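Side-chain contacts in BIFUNCTIONAL PROTEIN Proline utilization A (PutA) (Corynebacterium freiburgense, PDB 5UX5), which catalyses both steps of proline oxidation to glutamate, joining an FAD-dependent proline dehydrogenase to an NAD-dependent aldehyde dehydrogenase in one chain: residues 567-572 and 881-886; 902-907 and 967-972. All coordinates share one frame; numbering follows the deposited sequence.

Contact 1 of 2, residues 567-572 and 881-886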
ATOM      1  N   TYR A 567      16.480   7.629  10.605  1.00 31.49           N
ATOM      2  CA  TYR A 567      17.897   7.460  10.926  1.00 31.74           C
ATOM      3  C   TYR A 567      18.386   8.564  11.844  1.00 33.74           C
ATOM      4  O   TYR A 567      19.351   8.356  12.587  1.00 30.52           O
ATOM      5  CB  TYR A 567      18.768   7.376   9.664  1.00 28.64           C
ATOM      6  CG  TYR A 567      18.512   6.132   8.799  1.00 29.16           C
ATOM      7  CD1 TYR A 567      18.149   4.914   9.370  1.00 22.15           C
ATOM      8  CD2 TYR A 567      18.614   6.189   7.412  1.00 30.73           C
ATOM      9  CE1 TYR A 567      17.899   3.789   8.574  1.00 19.59           C
ATOM     10  CE2 TYR A 567      18.376   5.059   6.612  1.00 31.74           C
ATOM     11  CZ  TYR A 567      18.017   3.861   7.202  1.00 28.65           C
ATOM     12  OH  TYR A 567      17.767   2.741   6.418  1.00 30.52           O
ATOM     13  N   ALA A 568      17.731   9.730  11.825  1.00 36.10           N
ATOM     14  CA  ALA A 568      18.013  10.747  12.840  1.00 33.49           C
ATOM     15  C   ALA A 568      17.719  10.227  14.248  1.00 37.60           C
ATOM     16  O   ALA A 568      18.554  10.344  15.151  1.00 43.09           O
ATOM     17  CB  ALA A 568      17.217  12.013  12.557  1.00 36.02           C
ATOM     18  N   ARG A 569      16.531   9.646  14.453  1.00 39.20           N
ATOM     19  CA  ARG A 569      16.212   9.043  15.743  1.00 33.46           C
ATOM     20  C   ARG A 569      17.203   7.944  16.091  1.00 35.49           C
ATOM     21  O   ARG A 569      17.636   7.842  17.242  1.00 40.96           O
ATOM     22  CB  ARG A 569      14.787   8.474  15.751  1.00 30.12           C
ATOM     23  CG  ARG A 569      13.712   9.356  16.385  1.00 46.23           C
ATOM     24  CD  ARG A 569      12.312   8.702  16.237  1.00 68.27           C
ATOM     25  NE  ARG A 569      12.384   7.229  16.207  1.00 78.33           N
ATOM     26  CZ  ARG A 569      11.337   6.395  16.183  1.00 70.71           C
ATOM     27  NH1 ARG A 569      10.082   6.857  16.189  1.00 59.48           N
ATOM     28  NH2 ARG A 569      11.559   5.081  16.157  1.00 67.61           N
ATOM     29  N   CYS A 570      17.584   7.118  15.110  1.00 38.42           N
ATOM     30  CA  CYS A 570      18.526   6.030  15.380  1.00 38.14           C
ATOM     31  C   CYS A 570      19.869   6.565  15.839  1.00 41.24           C
ATOM     32  O   CYS A 570      20.532   5.963  16.687  1.00 48.17           O
ATOM     33  CB  CYS A 570      18.723   5.167  14.145  1.00 31.48           C
ATOM     34  SG  CYS A 570      17.413   4.073  13.867  1.00 51.35           S
ATOM     35  N   ALA A 571      20.301   7.676  15.255  1.00 29.96           N
ATOM     36  CA  ALA A 571      21.592   8.228  15.610  1.00 21.63           C
ATOM     37  C   ALA A 571      21.628   8.589  17.089  1.00 37.48           C
ATOM     38  O   ALA A 571      22.615   8.314  17.789  1.00 44.59           O
ATOM     39  CB  ALA A 571      21.889   9.439  14.729  1.00 22.02           C
ATOM     40  N   ASN A 572      20.549   9.179  17.596  1.00 33.92           N
ATOM     41  CA  ASN A 572      20.465   9.391  19.036  1.00 35.34           C
ATOM     42  C   ASN A 572      20.483   8.074  19.805  1.00 31.81           C
ATOM     43  O   ASN A 572      21.112   7.977  20.859  1.00 32.82           O
ATOM     44  CB  ASN A 572      19.251  10.251  19.369  1.00 30.86           C
ATOM     45  CG  ASN A 572      19.518  11.708  19.069  1.00 34.72           C
ATOM     46  OD1 ASN A 572      18.999  12.276  18.120  1.00 34.93           O
ATOM     47  ND2 ASN A 572      20.380  12.312  19.876  1.00 42.77           N
ATOM     48  N   ILE A 881       7.276   0.197   4.166  1.00 29.95           N
ATOM     49  CA  ILE A 881       7.307   1.527   4.747  1.00 19.25           C
ATOM     50  C   ILE A 881       8.265   1.522   5.933  1.00 27.32           C
ATOM     51  O   ILE A 881       8.188   0.649   6.808  1.00 26.42           O
ATOM     52  CB  ILE A 881       5.893   1.994   5.121  1.00 19.23           C
ATOM     53  CG1 ILE A 881       5.152   2.397   3.820  1.00 19.44           C
ATOM     54  CG2 ILE A 881       5.979   3.164   6.044  1.00 21.38           C
ATOM     55  CD1 ILE A 881       3.685   2.303   3.878  1.00 19.50           C
ATOM     56  N   VAL A 882       9.157   2.513   5.956  1.00 26.17           N
ATOM     57  CA  VAL A 882      10.178   2.692   6.977  1.00 19.03           C
ATOM     58  C   VAL A 882       9.599   2.410   8.352  1.00 22.91           C
ATOM     59  O   VAL A 882       8.489   2.833   8.673  1.00 28.59           O
ATOM     60  CB  VAL A 882      10.757   4.111   6.938  1.00 19.17           C
ATOM     61  CG1 VAL A 882      11.595   4.346   8.172  1.00 36.82           C
ATOM     62  CG2 VAL A 882      11.575   4.314   5.696  1.00 19.38           C
ATOM     63  N   GLN A 883      10.315   1.612   9.126  1.00 18.92           N
ATOM     64  CA  GLN A 883       9.975   1.242  10.491  1.00 27.94           C
ATOM     65  C   GLN A 883       8.754   0.337  10.600  1.00 34.55           C
ATOM     66  O   GLN A 883       8.711  -0.520  11.486  1.00 36.61           O
ATOM     67  CB  GLN A 883       9.802   2.482  11.351  1.00 24.28           C
ATOM     68  CG  GLN A 883       9.708   2.115  12.785  1.00 35.67           C
ATOM     69  CD  GLN A 883       9.205   3.256  13.630  1.00 47.56           C
ATOM     70  OE1 GLN A 883       9.777   3.550  14.683  1.00 49.83           O
ATOM     71  NE2 GLN A 883       8.132   3.914  13.173  1.00 45.24           N
ATOM     72  N   ARG A 884       7.754   0.510   9.726  1.00 41.24           N
ATOM     73  CA  ARG A 884       6.639  -0.438   9.685  1.00 29.97           C
ATOM     74  C   ARG A 884       7.113  -1.797   9.206  1.00 26.79           C
ATOM     75  O   ARG A 884       6.812  -2.821   9.821  1.00 28.08           O
ATOM     76  CB  ARG A 884       5.530   0.063   8.770  1.00 32.89           C
ATOM     77  CG  ARG A 884       4.608   1.107   9.327  1.00 36.76           C
ATOM     78  CD  ARG A 884       3.393   1.222   8.428  1.00 33.89           C
ATOM     79  NE  ARG A 884       2.718   2.509   8.528  1.00 38.41           N
ATOM     80  CZ  ARG A 884       1.756   2.895   7.692  1.00 29.51           C
ATOM     81  NH1 ARG A 884       1.380   2.097   6.716  1.00 28.47           N
ATOM     82  NH2 ARG A 884       1.183   4.077   7.821  1.00 24.99           N
ATOM     83  N   GLN A 885       7.778  -1.826   8.051  1.00 33.35           N
ATOM     84  CA  GLN A 885       8.354  -3.040   7.463  1.00 34.68           C
ATOM     85  C   GLN A 885       9.797  -2.705   7.119  1.00 35.61           C
ATOM     86  O   GLN A 885      10.096  -2.264   6.000  1.00 40.84           O
ATOM     87  CB  GLN A 885       7.579  -3.503   6.228  1.00 32.02           C
ATOM     88  CG  GLN A 885       6.094  -3.735   6.477  1.00 31.23           C
ATOM     89  CD  GLN A 885       5.265  -2.518   6.104  1.00 32.42           C
ATOM     90  OE1 GLN A 885       5.709  -1.682   5.302  1.00 32.06           O
ATOM     91  NE2 GLN A 885       4.073  -2.389   6.708  1.00 26.97           N
ATOM     92  N   PRO A 886      10.703  -2.814   8.085  1.00 34.69           N
ATOM     93  CA  PRO A 886      12.131  -2.713   7.769  1.00 34.66           C
ATOM     94  C   PRO A 886      12.485  -3.700   6.668  1.00 32.58           C
ATOM     95  O   PRO A 886      12.013  -4.840   6.657  1.00 32.92           O
ATOM     96  CB  PRO A 886      12.800  -3.072   9.090  1.00 34.42           C
ATOM     97  CG  PRO A 886      11.753  -2.768  10.126  1.00 26.48           C
ATOM     98  CD  PRO A 886      10.458  -3.053   9.516  1.00 25.11           C
TER

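Contact 2 of 2, residues 902-907 and 967-972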
ATOM      1  N   GLY A 902      15.755   0.869   7.104  1.00 20.90           N
ATOM      2  CA  GLY A 902      14.538   1.231   7.794  1.00 24.57           C
ATOM      3  C   GLY A 902      14.243   0.417   9.028  1.00 31.02           C
ATOM      4  O   GLY A 902      13.087   0.367   9.454  1.00 38.73           O
ATOM      5  N   GLY A 903      15.256  -0.220   9.623  1.00 31.55           N
ATOM      6  CA  GLY A 903      15.117  -0.918  10.886  1.00 19.14           C
ATOM      7  C   GLY A 903      16.136  -0.370  11.853  1.00 20.85           C
ATOM      8  O   GLY A 903      16.997   0.426  11.478  1.00 31.99           O
ATOM      9  N   PRO A 904      16.046  -0.760  13.127  1.00 21.91           N
ATOM     10  CA  PRO A 904      16.832  -0.080  14.170  1.00 19.49           C
ATOM     11  C   PRO A 904      18.327  -0.397  14.190  1.00 30.16           C
ATOM     12  O   PRO A 904      19.065   0.322  14.874  1.00 35.70           O
ATOM     13  CB  PRO A 904      16.163  -0.551  15.460  1.00 19.73           C
ATOM     14  CG  PRO A 904      15.587  -1.867  15.099  1.00 21.10           C
ATOM     15  CD  PRO A 904      15.095  -1.718  13.706  1.00 23.49           C
ATOM     16  N   ASN A 905      18.814  -1.388  13.448  1.00 32.85           N
ATOM     17  CA  ASN A 905      20.210  -1.792  13.547  1.00 26.56           C
ATOM     18  C   ASN A 905      21.049  -1.331  12.372  1.00 33.80           C
ATOM     19  O   ASN A 905      22.263  -1.590  12.359  1.00 41.99           O
ATOM     20  CB  ASN A 905      20.305  -3.311  13.651  1.00 19.95           C
ATOM     21  CG  ASN A 905      19.693  -3.822  14.895  1.00 27.90           C
ATOM     22  OD1 ASN A 905      19.911  -3.264  15.974  1.00 47.99           O
ATOM     23  ND2 ASN A 905      18.892  -4.869  14.774  1.00 20.30           N
ATOM     24  N   TYR A 906      20.441  -0.624  11.415  1.00 30.88           N
ATOM     25  CA  TYR A 906      21.090  -0.297  10.151  1.00 26.66           C
ATOM     26  C   TYR A 906      22.201   0.739  10.340  1.00 26.98           C
ATOM     27  O   TYR A 906      23.349   0.516   9.945  1.00 36.78           O
ATOM     28  CB  TYR A 906      20.028   0.191   9.165  1.00 19.57           C
ATOM     29  CG  TYR A 906      20.507   0.323   7.755  1.00 19.79           C
ATOM     30  CD1 TYR A 906      20.581  -0.785   6.922  1.00 23.70           C
ATOM     31  CD2 TYR A 906      20.906   1.568   7.246  1.00 19.97           C
ATOM     32  CE1 TYR A 906      21.045  -0.659   5.604  1.00 24.12           C
ATOM     33  CE2 TYR A 906      21.375   1.702   5.940  1.00 20.31           C
ATOM     34  CZ  TYR A 906      21.436   0.584   5.125  1.00 21.32           C
ATOM     35  OH  TYR A 906      21.889   0.715   3.834  1.00 29.37           O
ATOM     36  N   VAL A 907      21.875   1.896  10.906  1.00 19.84           N
ATOM     37  CA  VAL A 907      22.902   2.889  11.189  1.00 20.12           C
ATOM     38  C   VAL A 907      24.072   2.277  11.956  1.00 28.62           C
ATOM     39  O   VAL A 907      25.241   2.518  11.632  1.00 27.44           O
ATOM     40  CB  VAL A 907      22.288   4.065  11.963  1.00 24.12           C
ATOM     41  CG1 VAL A 907      23.401   4.911  12.551  1.00 22.31           C
ATOM     42  CG2 VAL A 907      21.365   4.884  11.050  1.00 22.33           C
ATOM     43  N   ASN A 967       2.390  -5.030  12.338  1.00 27.63           N
ATOM     44  CA  ASN A 967       3.713  -4.915  11.725  1.00 28.81           C
ATOM     45  C   ASN A 967       4.783  -5.257  12.763  1.00 34.00           C
ATOM     46  O   ASN A 967       5.124  -4.420  13.606  1.00 40.27           O
ATOM     47  CB  ASN A 967       3.899  -3.528  11.115  1.00 21.13           C
ATOM     48  CG  ASN A 967       2.980  -3.307   9.895  1.00 29.40           C
ATOM     49  OD1 ASN A 967       3.192  -3.913   8.843  1.00 30.20           O
ATOM     50  ND2 ASN A 967       1.987  -2.427  10.029  1.00 32.25           N
ATOM     51  N   VAL A 968       5.337  -6.476  12.660  1.00 30.20           N
ATOM     52  CA  VAL A 968       6.212  -7.086  13.668  1.00 27.73           C
ATOM     53  C   VAL A 968       7.671  -7.084  13.214  1.00 27.17           C
ATOM     54  O   VAL A 968       7.982  -7.395  12.059  1.00 33.85           O
ATOM     55  CB  VAL A 968       5.732  -8.519  13.978  1.00 23.26           C
ATOM     56  CG1 VAL A 968       6.735  -9.276  14.766  1.00 22.60           C
ATOM     57  CG2 VAL A 968       4.424  -8.458  14.748  1.00 22.61           C
ATOM     58  N   PHE A 969       8.571  -6.752  14.141  1.00 27.33           N
ATOM     59  CA  PHE A 969      10.014  -6.781  13.915  1.00 24.54           C
ATOM     60  C   PHE A 969      10.605  -7.793  14.884  1.00 30.66           C
ATOM     61  O   PHE A 969      10.502  -7.624  16.103  1.00 41.49           O
ATOM     62  CB  PHE A 969      10.642  -5.407  14.137  1.00 20.45           C
ATOM     63  CG  PHE A 969      12.115  -5.378  13.903  1.00 25.41           C
ATOM     64  CD1 PHE A 969      12.618  -5.317  12.617  1.00 21.46           C
ATOM     65  CD2 PHE A 969      13.012  -5.437  14.972  1.00 23.39           C
ATOM     66  CE1 PHE A 969      13.988  -5.319  12.399  1.00 20.63           C
ATOM     67  CE2 PHE A 969      14.383  -5.442  14.759  1.00 21.42           C
ATOM     68  CZ  PHE A 969      14.874  -5.394  13.473  1.00 20.16           C
ATOM     69  N   ARG A 970      11.203  -8.851  14.351  1.00 21.74           N
ATOM     70  CA  ARG A 970      11.664  -9.930  15.191  1.00 22.40           C
ATOM     71  C   ARG A 970      12.977 -10.466  14.657  1.00 33.95           C
ATOM     72  O   ARG A 970      13.359 -10.232  13.502  1.00 25.07           O
ATOM     73  CB  ARG A 970      10.626 -11.069  15.311  1.00 23.13           C
ATOM     74  CG  ARG A 970      10.311 -11.804  14.035  1.00 26.35           C
ATOM     75  CD  ARG A 970       9.224 -12.858  14.252  1.00 27.42           C
ATOM     76  NE  ARG A 970       9.081 -13.745  13.100  1.00 27.12           N
ATOM     77  CZ  ARG A 970       8.412 -14.895  13.115  1.00 33.00           C
ATOM     78  NH1 ARG A 970       7.842 -15.318  14.236  1.00 31.31           N
ATOM     79  NH2 ARG A 970       8.320 -15.631  12.014  1.00 25.84           N
ATOM     80  N   TYR A 971      13.651 -11.223  15.522  1.00 29.44           N
ATOM     81  CA  TYR A 971      14.901 -11.862  15.167  1.00 24.29           C
ATOM     82  C   TYR A 971      14.677 -13.359  15.027  1.00 27.57           C
ATOM     83  O   TYR A 971      14.016 -13.967  15.868  1.00 30.98           O
ATOM     84  CB  TYR A 971      15.958 -11.552  16.222  1.00 26.51           C
ATOM     85  CG  TYR A 971      16.253 -10.073  16.375  1.00 25.24           C
ATOM     86  CD1 TYR A 971      15.464  -9.264  17.181  1.00 29.40           C
ATOM     87  CD2 TYR A 971      17.304  -9.468  15.662  1.00 23.63           C
ATOM     88  CE1 TYR A 971      15.739  -7.901  17.330  1.00 28.38           C
ATOM     89  CE2 TYR A 971      17.576  -8.103  15.791  1.00 25.39           C
ATOM     90  CZ  TYR A 971      16.787  -7.336  16.629  1.00 30.46           C
ATOM     91  OH  TYR A 971      17.046  -6.007  16.786  1.00 29.36           O
ATOM     92  N   ARG A 972      15.198 -13.945  13.954  1.00 26.95           N
ATOM     93  CA  ARG A 972      15.157 -15.400  13.727  1.00 30.64           C
ATOM     94  C   ARG A 972      16.553 -16.000  13.874  1.00 29.27           C
ATOM     95  O   ARG A 972      17.550 -15.350  13.537  1.00 30.93           O
ATOM     96  CB  ARG A 972      14.640 -15.777  12.330  1.00 35.00           C
ATOM     97  CG  ARG A 972      13.312 -15.205  11.969  1.00 30.34           C
ATOM     98  CD  ARG A 972      12.284 -15.696  12.941  1.00 31.05           C
ATOM     99  NE  ARG A 972      11.824 -17.037  12.639  1.00 26.57           N
ATOM    100  CZ  ARG A 972      11.000 -17.712  13.428  1.00 28.91           C
ATOM    101  NH1 ARG A 972      10.584 -17.135  14.546  1.00 29.31           N
ATOM    102  NH2 ARG A 972      10.580 -18.931  13.090  1.00 28.42           N
TER

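Contact 1 of 2, residues 567-572 and 881-886
Arg569 reaches from the helix that carries it to Gln883 in an irregular loop, and this one pair makes the whole contact, which buries just 67 Å². NH2 of Arg569 donates to OE1 of Gln883 over 2.8 Å. The bond is bent, with an N-H...O angle of 134°. The oxygen sits well out of the guanidinium plane and NH2 is tilted from the carbonyl plane, so the two groups meet obliquely, their planes 59° apart, instead of pairing flat. NH1 of Arg569 stands 3.6 Å from the same OE1. The two side chains cross at about a right angle: Gln883 runs out extended, CG anti to the backbone N (chi1 -169°), whereas the arginine chain bends at chi3, which brings NH2 to the Gln883 oxygen.

The tight half belongs to the loop. Gln883 is buried, its side chain resting on Tyr566 and Thr960 and its backbone hydrogen-bonded to that of Gly902. Within the loop, OE1 of Gln885 accepts a hydrogen bond from the backbone N of Ile881 at 2.7 Å, a nearly straight bond that ties the two ends of the bend together. The loose half is the helix side, where Arg569 is solvent-exposed; a cation-pi contact with Phe467 gives its guanidinium a second partner. In the aldehyde dehydrogenase region, the contact thus links helix 550-574 to the loop between strands 870-873 and 890-891, while Tyr567 and Ala571 of the same helix pack against helix 599-611 and Ala568 touches helix 517-533.

Contact 2 of 2, residues 902-907 and 967-972
Pro904 sets CD over one face of the Phe969 ring, toward the rim, and beside it Asn905 brings ND2 to the hydroxyl edge of the Tyr971 ring. Pro904 and Asn905 lie in a type I beta turn, Gly903 to Tyr906; Phe969 and Tyr971 lie on strand 965-980. Pro904 and Phe969 approach from opposite directions in a CH-pi contact: CD of Pro904 is 4.0 Å from the centroid of the Phe969 ring, 23° off its normal and displaced toward the rim at CZ. CG of Pro904 adds a second touch, 3.8 Å from CE2 of Phe969. The phenylalanine has its CG anti to the backbone N, which carries the ring to the proline.

Asn905 is turned differently, its amide plane 45° from the Tyr971 ring and ND2 near the plane of that ring. The Tyr971 hydroxyl in turn lies in the plane of the Phe969 ring, at its edge, so the polar pair borders the apolar one. Both polar ends have further partners: Glu1058 accepts from ND2 of Asn905, and Glu952 is hydrogen-bonded to the Tyr971 hydroxyl. These buried groups are therefore held within a small polar network. Across the contact, ND2 of Asn905 donates to OH of Tyr971 at 3.0 Å, with an N-H...O angle of 162° and the oxygen close to the amide plane.

In the fold
Contacts 1 and 2 follow one another along the chain, yet their centres lie only about 9 Å apart and their segments touch directly. OH of Tyr567 and N of Gly902 are 2.8 Å apart, probably a hydrogen bond from helix 550-574 to the start of the turn segment. A second probable bond, NE2 of Gln885 to OD1 of Asn967 at 2.8 Å, ties the loop of contact 1 to the strand of contact 2. Helix, loop, turn and strand thus form one connected cluster. Segments 567-572, 881-886 and 902-907 lie in the aldehyde dehydrogenase region, which holds the NAD seen in this structure.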